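Local coordinates for putative cytoplasmic protein (PDB 4IQN) that is of unknown function but belongs to the DUF5066 family and probably works in the cytoplasm of Salmonella, at residues N70-E75 and R127-G132; I87-P92 and L122-R127; E94-G99 and A152-N157. All coordinates share one frame; numbering follows the deposited sequence. Where two conformers were deposited one is given.

Contact 1: N70-E75 and R127-G132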
loop_
_atom_site.group_PDB
_atom_site.type_symbol
_atom_site.label_atom_id
_atom_site.label_comp_id
_atom_site.label_asym_id
_atom_site.label_seq_id
_atom_site.Cartn_x
_atom_site.Cartn_y
_atom_site.Cartn_z
ATOM N N ASN B 70 1.190 -16.453 8.512
ATOM C CA ASN B 70 -0.131 -17.034 8.286
ATOM C C ASN B 70 -1.236 -15.995 8.112
ATOM O O ASN B 70 -2.373 -16.186 8.562
ATOM C CB ASN B 70 -0.512 -18.059 9.393
ATOM C CG ASN B 70 -1.407 -19.156 8.855
ATOM O OD1 ASN B 70 -1.364 -19.487 7.660
ATOM N ND2 ASN B 70 -2.204 -19.725 9.705
HETATM N N MSE B 71 -0.900 -14.902 7.442
HETATM C CA MSE B 71 -1.774 -13.747 7.293
HETATM C C MSE B 71 -1.674 -13.293 5.852
HETATM O O MSE B 71 -0.620 -13.446 5.187
HETATM C CB MSE B 71 -1.351 -12.586 8.229
HETATM C CG MSE B 71 -1.507 -12.947 9.710
HETATM SE SE MSE B 71 -0.888 -11.506 10.914
HETATM C CE MSE B 71 -2.469 -10.343 10.829
ATOM N N PRO B 72 -2.744 -12.701 5.345
ATOM C CA PRO B 72 -2.748 -12.271 3.923
ATOM C C PRO B 72 -1.851 -11.060 3.684
ATOM O O PRO B 72 -1.339 -10.478 4.613
ATOM C CB PRO B 72 -4.218 -11.976 3.641
ATOM C CG PRO B 72 -4.784 -11.614 4.978
ATOM C CD PRO B 72 -4.043 -12.424 5.991
ATOM N N VAL B 73 -1.672 -10.743 2.425
ATOM C CA VAL B 73 -0.866 -9.664 1.967
ATOM C C VAL B 73 -1.638 -8.834 0.918
ATOM O O VAL B 73 -1.639 -7.606 0.958
ATOM C CB VAL B 73 0.437 -10.184 1.357
ATOM C CG1 VAL B 73 1.305 -9.010 0.942
ATOM C CG2 VAL B 73 1.181 -11.108 2.297
ATOM N N ILE B 74 -2.293 -9.503 -0.022
ATOM C CA ILE B 74 -2.916 -8.856 -1.152
ATOM C C ILE B 74 -4.416 -9.190 -1.236
ATOM O O ILE B 74 -5.036 -9.089 -2.303
ATOM C CB ILE B 74 -2.204 -9.259 -2.474
ATOM C CG1 ILE B 74 -2.199 -10.792 -2.699
ATOM C CG2 ILE B 74 -0.784 -8.758 -2.475
ATOM C CD1 ILE B 74 -1.715 -11.211 -4.076
ATOM N N GLU B 75 -4.999 -9.505 -0.098
ATOM C CA GLU B 75 -6.450 -9.800 -0.006
ATOM C C GLU B 75 -7.336 -8.565 -0.166
ATOM O O GLU B 75 -8.217 -8.515 -1.027
ATOM C CB GLU B 75 -6.737 -10.455 1.319
ATOM C CG GLU B 75 -8.156 -11.008 1.428
ATOM C CD GLU B 75 -8.407 -11.617 2.790
ATOM O OE1 GLU B 75 -8.053 -12.780 2.986
ATOM O OE2 GLU B 75 -8.944 -10.934 3.674
ATOM N N ARG B 127 -4.077 -0.595 -0.434
ATOM C CA ARG B 127 -3.815 -1.093 0.903
ATOM C C ARG B 127 -3.247 -2.520 0.855
ATOM O O ARG B 127 -3.783 -3.416 0.172
ATOM C CB ARG B 127 -5.039 -1.041 1.799
ATOM C CG ARG B 127 -4.686 -1.341 3.266
ATOM C CD ARG B 127 -5.734 -0.950 4.281
ATOM N NE ARG B 127 -5.183 -1.147 5.630
ATOM C CZ ARG B 127 -5.647 -0.612 6.757
ATOM N NH1 ARG B 127 -6.676 0.201 6.742
ATOM N NH2 ARG B 127 -5.045 -0.883 7.926
ATOM N N ILE B 128 -2.152 -2.730 1.542
ATOM C CA ILE B 128 -1.511 -4.031 1.697
ATOM C C ILE B 128 -1.877 -4.550 3.085
ATOM O O ILE B 128 -1.755 -3.828 4.078
ATOM C CB ILE B 128 0.041 -3.908 1.538
ATOM C CG1 ILE B 128 0.427 -3.503 0.109
ATOM C CG2 ILE B 128 0.811 -5.145 1.982
ATOM C CD1 ILE B 128 0.025 -4.492 -0.945
ATOM N N ASP B 129 -2.364 -5.785 3.151
ATOM C CA ASP B 129 -2.650 -6.403 4.447
ATOM C C ASP B 129 -1.350 -6.630 5.223
ATOM O O ASP B 129 -0.380 -7.151 4.695
ATOM C CB ASP B 129 -3.393 -7.708 4.254
ATOM C CG ASP B 129 -4.695 -7.507 3.527
ATOM O OD1 ASP B 129 -5.598 -6.894 4.155
ATOM O OD2 ASP B 129 -4.795 -7.934 2.335
ATOM N N HIS B 130 -1.370 -6.218 6.486
ATOM C CA HIS B 130 -0.166 -6.071 7.294
ATOM C C HIS B 130 -0.256 -6.985 8.507
ATOM O O HIS B 130 -1.328 -7.569 8.825
ATOM C CB HIS B 130 0.000 -4.580 7.669
ATOM C CG HIS B 130 1.252 -4.272 8.432
ATOM N ND1 HIS B 130 2.487 -4.732 8.063
ATOM C CD2 HIS B 130 1.446 -3.514 9.540
ATOM C CE1 HIS B 130 3.392 -4.298 8.932
ATOM N NE2 HIS B 130 2.776 -3.570 9.838
ATOM N N VAL B 131 0.878 -7.147 9.150
ATOM C CA VAL B 131 1.029 -7.980 10.332
ATOM C C VAL B 131 0.873 -7.219 11.664
ATOM O O VAL B 131 0.931 -7.825 12.712
ATOM C CB VAL B 131 2.369 -8.726 10.331
ATOM C CG1 VAL B 131 2.475 -9.604 9.106
ATOM C CG2 VAL B 131 3.547 -7.759 10.447
ATOM N N GLY B 132 0.696 -5.906 11.608
ATOM C CA GLY B 132 0.492 -5.097 12.833
ATOM C C GLY B 132 -0.569 -4.070 12.565
ATOM O O GLY B 132 -1.273 -4.149 11.579
HETATM O O HOH W 1 -2.610 -9.469 7.044
#
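Val-73 and Asp-129 carry the backbone part of this contact, their CA atoms 4.5 Å apart. The N-H of Asp-129 bonds to Val-73 O at 2.9 Å, but the bond is bent (142° at the hydrogen), and the donor stands 38° out of the carbonyl plane. One ordered water adds a second link by donating to both Pro-72 O and His-130 O. The Asp-129 carboxylate turns toward Glu-75 and Thr-76: with CG beside the backbone N (chi1 -59°), OD2 lies 2.9 Å from Glu-75 N and OD1 bonds to Thr-76 OG1. The carboxylate of Glu-75, an exposed residue, stays apart, its OE2 5.3 Å from Asp-129 OD1. In the fold, the loop before helix 75-78 meets the chain as it leaves strand 124-128, an outermost strand of a four-stranded antiparallel sheet. Apolar contact flanks the polar pair. Val-73 CG1 and Ile-128 CG2 meet at 4.0 Å, the branched side chains side by side and pointing the same way, and Leu-170 and Leu-166 of helix 166-175 touch Val-73 and Ile-128 respectively. Farther out, Met-71, a selenomethionine deposited in two conformers, has SE 4.3 Å from Val-131 CG1 in one, a less certain touch.

Contact 2: I87-P92 and L122-R127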
loop_
_atom_site.group_PDB
_atom_site.type_symbol
_atom_site.label_atom_id
_atom_site.label_comp_id
_atom_site.label_asym_id
_atom_site.label_seq_id
_atom_site.Cartn_x
_atom_site.Cartn_y
_atom_site.Cartn_z
ATOM N N ILE B 87 -8.336 -1.305 -10.269
ATOM C CA ILE B 87 -8.215 -1.190 -8.807
ATOM C C ILE B 87 -8.531 0.271 -8.410
ATOM O O ILE B 87 -7.795 1.202 -8.728
ATOM C CB ILE B 87 -6.807 -1.579 -8.304
ATOM C CG1 ILE B 87 -6.409 -2.998 -8.694
ATOM C CG2 ILE B 87 -6.720 -1.422 -6.792
ATOM C CD1 ILE B 87 -4.958 -3.343 -8.513
ATOM N N HIS B 88 -9.616 0.458 -7.696
ATOM C CA HIS B 88 -10.037 1.761 -7.225
ATOM C C HIS B 88 -9.214 2.087 -5.975
ATOM O O HIS B 88 -8.758 1.193 -5.294
ATOM C CB HIS B 88 -11.521 1.755 -6.912
ATOM C CG HIS B 88 -12.350 1.681 -8.138
ATOM N ND1 HIS B 88 -13.162 2.708 -8.546
ATOM C CD2 HIS B 88 -12.402 0.743 -9.113
ATOM C CE1 HIS B 88 -13.739 2.378 -9.693
ATOM N NE2 HIS B 88 -13.279 1.198 -10.062
ATOM N N SER B 89 -8.991 3.372 -5.739
ATOM C CA SER B 89 -8.161 3.828 -4.643
ATOM C C SER B 89 -8.815 3.507 -3.324
ATOM O O SER B 89 -10.055 3.471 -3.236
ATOM C CB SER B 89 -7.965 5.338 -4.730
ATOM O OG SER B 89 -7.035 5.762 -3.727
ATOM N N TYR B 90 -7.972 3.280 -2.313
ATOM C CA TYR B 90 -8.369 3.186 -0.910
ATOM C C TYR B 90 -8.304 4.590 -0.364
ATOM O O TYR B 90 -7.555 5.406 -0.886
ATOM C CB TYR B 90 -7.376 2.299 -0.153
ATOM C CG TYR B 90 -7.810 1.775 1.179
ATOM C CD1 TYR B 90 -8.490 0.525 1.288
ATOM C CD2 TYR B 90 -7.528 2.468 2.349
ATOM C CE1 TYR B 90 -8.883 0.015 2.503
ATOM C CE2 TYR B 90 -7.939 1.971 3.587
ATOM C CZ TYR B 90 -8.606 0.753 3.658
ATOM O OH TYR B 90 -8.961 0.258 4.865
ATOM N N SER B 91 -9.055 4.883 0.688
ATOM C CA SER B 91 -8.987 6.215 1.294
ATOM C C SER B 91 -8.578 6.153 2.759
ATOM O O SER B 91 -8.887 5.207 3.489
ATOM C CB SER B 91 -10.303 6.956 1.160
ATOM O OG SER B 91 -11.285 6.298 1.917
ATOM N N PRO B 92 -7.866 7.161 3.203
ATOM C CA PRO B 92 -7.342 7.057 4.577
ATOM C C PRO B 92 -8.243 7.614 5.670
ATOM O O PRO B 92 -7.796 7.723 6.822
ATOM C CB PRO B 92 -6.035 7.834 4.479
ATOM C CG PRO B 92 -6.298 8.846 3.435
ATOM C CD PRO B 92 -7.211 8.228 2.436
ATOM N N LEU B 122 -3.813 14.502 -4.895
ATOM C CA LEU B 122 -3.521 13.328 -4.097
ATOM C C LEU B 122 -3.535 12.033 -4.922
ATOM O O LEU B 122 -4.489 11.795 -5.714
ATOM C CB LEU B 122 -4.471 13.185 -2.924
ATOM C CG LEU B 122 -4.257 14.253 -1.818
ATOM C CD1 LEU B 122 -5.409 14.276 -0.841
ATOM C CD2 LEU B 122 -2.943 14.057 -1.116
ATOM N N PRO B 123 -2.505 11.187 -4.727
ATOM C CA PRO B 123 -2.350 9.951 -5.465
ATOM C C PRO B 123 -3.259 8.872 -4.880
ATOM O O PRO B 123 -3.662 8.916 -3.720
ATOM C CB PRO B 123 -0.907 9.595 -5.230
ATOM C CG PRO B 123 -0.623 10.115 -3.865
ATOM C CD PRO B 123 -1.347 11.406 -3.824
ATOM N N ALA B 124 -3.561 7.888 -5.711
ATOM C CA ALA B 124 -4.293 6.731 -5.258
ATOM C C ALA B 124 -3.425 5.950 -4.257
ATOM O O ALA B 124 -2.176 6.079 -4.230
ATOM C CB ALA B 124 -4.653 5.852 -6.445
ATOM N N LEU B 125 -4.103 5.134 -3.455
ATOM C CA LEU B 125 -3.514 4.206 -2.512
ATOM C C LEU B 125 -4.003 2.786 -2.735
ATOM O O LEU B 125 -5.220 2.567 -2.972
ATOM C CB LEU B 125 -3.925 4.601 -1.096
ATOM C CG LEU B 125 -3.568 6.002 -0.628
ATOM C CD1 LEU B 125 -4.206 6.232 0.721
ATOM C CD2 LEU B 125 -2.061 6.259 -0.567
ATOM N N ILE B 126 -3.091 1.831 -2.603
ATOM C CA ILE B 126 -3.463 0.407 -2.566
ATOM C C ILE B 126 -3.098 -0.105 -1.173
ATOM O O ILE B 126 -1.927 -0.008 -0.765
ATOM C CB ILE B 126 -2.751 -0.455 -3.634
ATOM C CG1 ILE B 126 -3.035 0.031 -5.051
ATOM C CG2 ILE B 126 -3.139 -1.913 -3.465
ATOM C CD1 ILE B 126 -2.242 -0.698 -6.101
ATOM N N ARG B 127 -4.077 -0.595 -0.434
ATOM C CA ARG B 127 -3.815 -1.093 0.903
ATOM C C ARG B 127 -3.247 -2.520 0.855
ATOM O O ARG B 127 -3.783 -3.416 0.172
ATOM C CB ARG B 127 -5.039 -1.041 1.799
ATOM C CG ARG B 127 -4.686 -1.341 3.266
ATOM C CD ARG B 127 -5.734 -0.950 4.281
ATOM N NE ARG B 127 -5.183 -1.147 5.630
ATOM C CZ ARG B 127 -5.647 -0.612 6.757
ATOM N NH1 ARG B 127 -6.676 0.201 6.742
ATOM N NH2 ARG B 127 -5.045 -0.883 7.926
HETATM O O HOH W 2 -6.663 0.359 -3.757
#
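Ser-89 and Leu-125 meet at the tight end of this contact, where a single hydroxyl is used twice. Leu-125 N donates to Ser-89 OG at 3.0 Å in a nearly straight bond (164°), while the same OG gives its own proton to Tyr-90 O. The serine torsion explains the first bond: with OG opposite the backbone N (chi1 -174°), the hydroxyl projects over Ala-124 CA to the strand amide. The return bond, Tyr-90 N to Leu-125 O, is 2.9 Å long and equally direct, so both polar backbone atoms of Leu-125 are engaged.

On the outer, partly exposed side, the side chain of Arg-127 runs extended from CG to NE across the Tyr-90 ring. Its CD packs over one face, 3.8 Å from the ring centroid and 27° off the normal, which is a CH-pi contact. Beyond it NH1 donates to the tyrosine OH at 3.0 Å, with the hydroxyl tilted slightly from the guanidinium plane; that plane stands nearly perpendicular to the ring. The methylene and the head group thus hold two different parts of one tyrosine.

Between these two segments, packing is looser toward Ile-87. There Ile-87 CG2 and Ile-126 CG1 come only to 4.3 Å, although both isoleucines are buried and touch Val-37 of strand 36-37. A water donates to both His-88 O and Leu-125 O. His-88 leaves the backbone pointing away from the strand, and its NE2 is hydrogen-bonded to Asp-82 OD2.

Residues 87-92 run nearly at right angles to 124-127, past the edge of strand 124-128 that faces away from its partner 135-140. The segment leads from strand 86-87, which pairs in parallel with 36-37, to helix 93-99, with Pro-92 at its N-cap position.

Contact 3: E94-G99 and A152-N157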
loop_
_atom_site.group_PDB
_atom_site.type_symbol
_atom_site.label_atom_id
_atom_site.label_comp_id
_atom_site.label_asym_id
_atom_site.label_seq_id
_atom_site.Cartn_x
_atom_site.Cartn_y
_atom_site.Cartn_z
ATOM N N GLU B 94 -10.921 6.620 7.497
ATOM C CA GLU B 94 -11.194 5.805 8.676
ATOM C C GLU B 94 -10.023 5.816 9.664
ATOM O O GLU B 94 -10.220 6.038 10.862
ATOM C CB GLU B 94 -11.553 4.357 8.302
ATOM C CG GLU B 94 -12.868 4.205 7.540
ATOM C CD GLU B 94 -14.095 3.973 8.422
ATOM O OE1 GLU B 94 -13.945 3.652 9.615
ATOM O OE2 GLU B 94 -15.198 4.101 7.931
ATOM N N GLU B 95 -8.812 5.599 9.170
ATOM C CA GLU B 95 -7.646 5.630 10.046
ATOM C C GLU B 95 -7.505 7.019 10.645
ATOM O O GLU B 95 -7.247 7.136 11.838
ATOM C CB GLU B 95 -6.364 5.285 9.306
ATOM C CG GLU B 95 -5.114 5.286 10.204
ATOM C CD GLU B 95 -5.026 4.125 11.182
ATOM O OE1 GLU B 95 -5.747 3.107 11.012
ATOM O OE2 GLU B 95 -4.208 4.230 12.133
ATOM N N ALA B 96 -7.719 8.062 9.847
ATOM C CA ALA B 96 -7.594 9.425 10.336
ATOM C C ALA B 96 -8.623 9.766 11.409
ATOM O O ALA B 96 -8.337 10.536 12.344
ATOM C CB ALA B 96 -7.693 10.418 9.192
ATOM N N TYR B 97 -9.830 9.236 11.246
ATOM C CA TYR B 97 -10.927 9.438 12.188
ATOM C C TYR B 97 -10.558 8.796 13.540
ATOM O O TYR B 97 -10.796 9.357 14.619
ATOM C CB TYR B 97 -12.175 8.811 11.600
ATOM C CG TYR B 97 -13.515 9.236 12.140
ATOM C CD1 TYR B 97 -13.959 10.551 12.018
ATOM C CD2 TYR B 97 -14.395 8.311 12.671
ATOM C CE1 TYR B 97 -15.209 10.932 12.429
ATOM C CE2 TYR B 97 -15.668 8.695 13.098
ATOM C CZ TYR B 97 -16.073 9.999 12.956
ATOM O OH TYR B 97 -17.327 10.428 13.370
ATOM N N TYR B 98 -9.991 7.606 13.477
ATOM C CA TYR B 98 -9.463 6.932 14.647
ATOM C C TYR B 98 -8.348 7.786 15.270
ATOM O O TYR B 98 -8.217 7.900 16.511
ATOM C CB TYR B 98 -8.980 5.519 14.241
ATOM C CG TYR B 98 -7.924 4.916 15.117
ATOM C CD1 TYR B 98 -8.181 4.554 16.439
ATOM C CD2 TYR B 98 -6.677 4.701 14.620
ATOM C CE1 TYR B 98 -7.174 3.999 17.229
ATOM C CE2 TYR B 98 -5.685 4.143 15.377
ATOM C CZ TYR B 98 -5.926 3.790 16.675
ATOM O OH TYR B 98 -4.884 3.247 17.382
ATOM N N GLY B 99 -7.558 8.374 14.399
ATOM C CA GLY B 99 -6.450 9.251 14.799
ATOM C C GLY B 99 -6.802 10.426 15.686
ATOM O O GLY B 99 -5.954 10.839 16.505
ATOM N N ALA B 152 3.838 3.896 1.618
ATOM C CA ALA B 152 3.493 4.840 2.666
ATOM C C ALA B 152 2.919 4.076 3.827
ATOM O O ALA B 152 2.198 3.087 3.657
ATOM C CB ALA B 152 2.468 5.862 2.184
ATOM N N ARG B 153 3.247 4.541 5.027
ATOM C CA ARG B 153 2.642 4.057 6.238
ATOM C C ARG B 153 1.792 5.113 6.881
ATOM O O ARG B 153 2.026 6.330 6.733
ATOM C CB ARG B 153 3.683 3.547 7.224
ATOM C CG ARG B 153 4.417 2.325 6.771
ATOM C CD ARG B 153 5.521 1.905 7.703
ATOM N NE ARG B 153 6.110 0.611 7.366
ATOM C CZ ARG B 153 5.944 -0.512 8.060
ATOM N NH1 ARG B 153 5.223 -0.531 9.194
ATOM N NH2 ARG B 153 6.533 -1.613 7.629
HETATM N N MSE B 154 0.793 4.650 7.622
HETATM C CA MSE B 154 -0.091 5.532 8.357
HETATM C C MSE B 154 -0.448 4.960 9.686
HETATM O O MSE B 154 -0.730 3.788 9.827
HETATM C CB MSE B 154 -1.336 5.849 7.548
HETATM C CG MSE B 154 -2.248 6.900 8.194
HETATM SE SE MSE B 154 -3.845 7.082 7.067
HETATM C CE MSE B 154 -4.482 8.691 7.977
ATOM N N GLU B 155 -0.382 5.790 10.704
ATOM C CA GLU B 155 -0.798 5.403 12.040
ATOM C C GLU B 155 -1.470 6.597 12.684
ATOM O O GLU B 155 -0.831 7.639 12.869
ATOM C CB GLU B 155 0.444 4.983 12.839
ATOM C CG GLU B 155 0.227 4.593 14.280
ATOM C CD GLU B 155 1.552 4.226 14.918
ATOM O OE1 GLU B 155 1.850 3.018 14.904
ATOM O OE2 GLU B 155 2.305 5.149 15.384
ATOM N N ARG B 156 -2.759 6.454 13.027
ATOM C CA ARG B 156 -3.522 7.512 13.655
ATOM C C ARG B 156 -3.491 8.729 12.731
ATOM O O ARG B 156 -3.913 8.627 11.572
ATOM C CB ARG B 156 -3.012 7.816 15.100
ATOM C CG ARG B 156 -3.176 6.688 16.108
ATOM C CD ARG B 156 -2.556 7.063 17.446
ATOM N NE ARG B 156 -2.401 5.908 18.317
ATOM C CZ ARG B 156 -1.311 5.137 18.408
ATOM N NH1 ARG B 156 -0.224 5.367 17.666
ATOM N NH2 ARG B 156 -1.309 4.113 19.266
ATOM N N ASN B 157 -2.912 9.829 13.208
ATOM C CA ASN B 157 -2.883 11.103 12.505
ATOM C C ASN B 157 -1.626 11.318 11.629
ATOM O O ASN B 157 -1.517 12.352 10.949
ATOM C CB ASN B 157 -3.010 12.239 13.528
ATOM C CG ASN B 157 -1.900 12.243 14.519
ATOM O OD1 ASN B 157 -1.541 11.220 15.096
ATOM N ND2 ASN B 157 -1.305 13.383 14.692
#
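Glu-95 OE2 accepts the backbone N-H of Arg-156 at 2.8 Å in a nearly straight bond, 165° at the hydrogen. The oxygen uses its anti lone pair, the one facing away from the other carboxylate oxygen, and it also sits at the edge of the Tyr-98 ring, in the ring plane. A bend in the glutamate chain at chi2 (72°) brings the carboxylate back to this amide.

The amide belongs to a turn. Arg-156, with its positive phi, and Asn-157 have the backbone angles of the two central residues of a type II' beta turn, here joining antiparallel strands 151-155 and 158-161 as a tight hairpin. Glu-95 thus ties the helix to the hairpin tip through a side chain rather than through backbone pairing.

Nearer the helix backbone, the extended chain of selenomethionine Met-154 and that of Glu-95 lie alongside each other, running oppositely. The SE of Met-154 lies 3.8 Å from Glu-95 CB, and its CE reaches Ala-96 CB at the same distance. Gly-99 has no side chain to separate the backbones, and its CA comes within 3.6 Å of Arg-156 CA. On the exposed side, Arg-156 CG touches Tyr-98 CE2 at 3.6 Å; Arg-156 NH1 makes a longer salt bridge, 3.4 Å, to Glu-155 OE2, while Glu-155 OE1 is hydrogen-bonded to Gln-134 NE2.

Helix 94-99 and strand 152-155 run at 37° with axes 8.9 Å apart at closest approach. The strand lies inside the sheet between 135-140 and 158-161, and Met-154 also touches Phe-137 and Phe-159 on those neighbours; Ala-96, which meets Met-154, also touches Trp-116.

All three contacts attach other parts of the chain to one four-stranded antiparallel sheet. Contacts 1 and 2 share strand 124-128 and meet at Arg-127, with centres about 16 Å apart; contact 3 uses strand 151-155, two places across the sheet, its centre about 14 Å from that of contact 2 and about 17 Å from that of contact 1. Contact 2 is nested inside the loop closed by contact 1, whereas contact 3 crosses both along the chain. Contacts 2 and 3 touch where Pro-92 CB lies 3.5 Å from Met-154 SE. Residues 70-99 are therefore fastened at successive points to the sheet and its connections, as the crossing order of contact 3 attests.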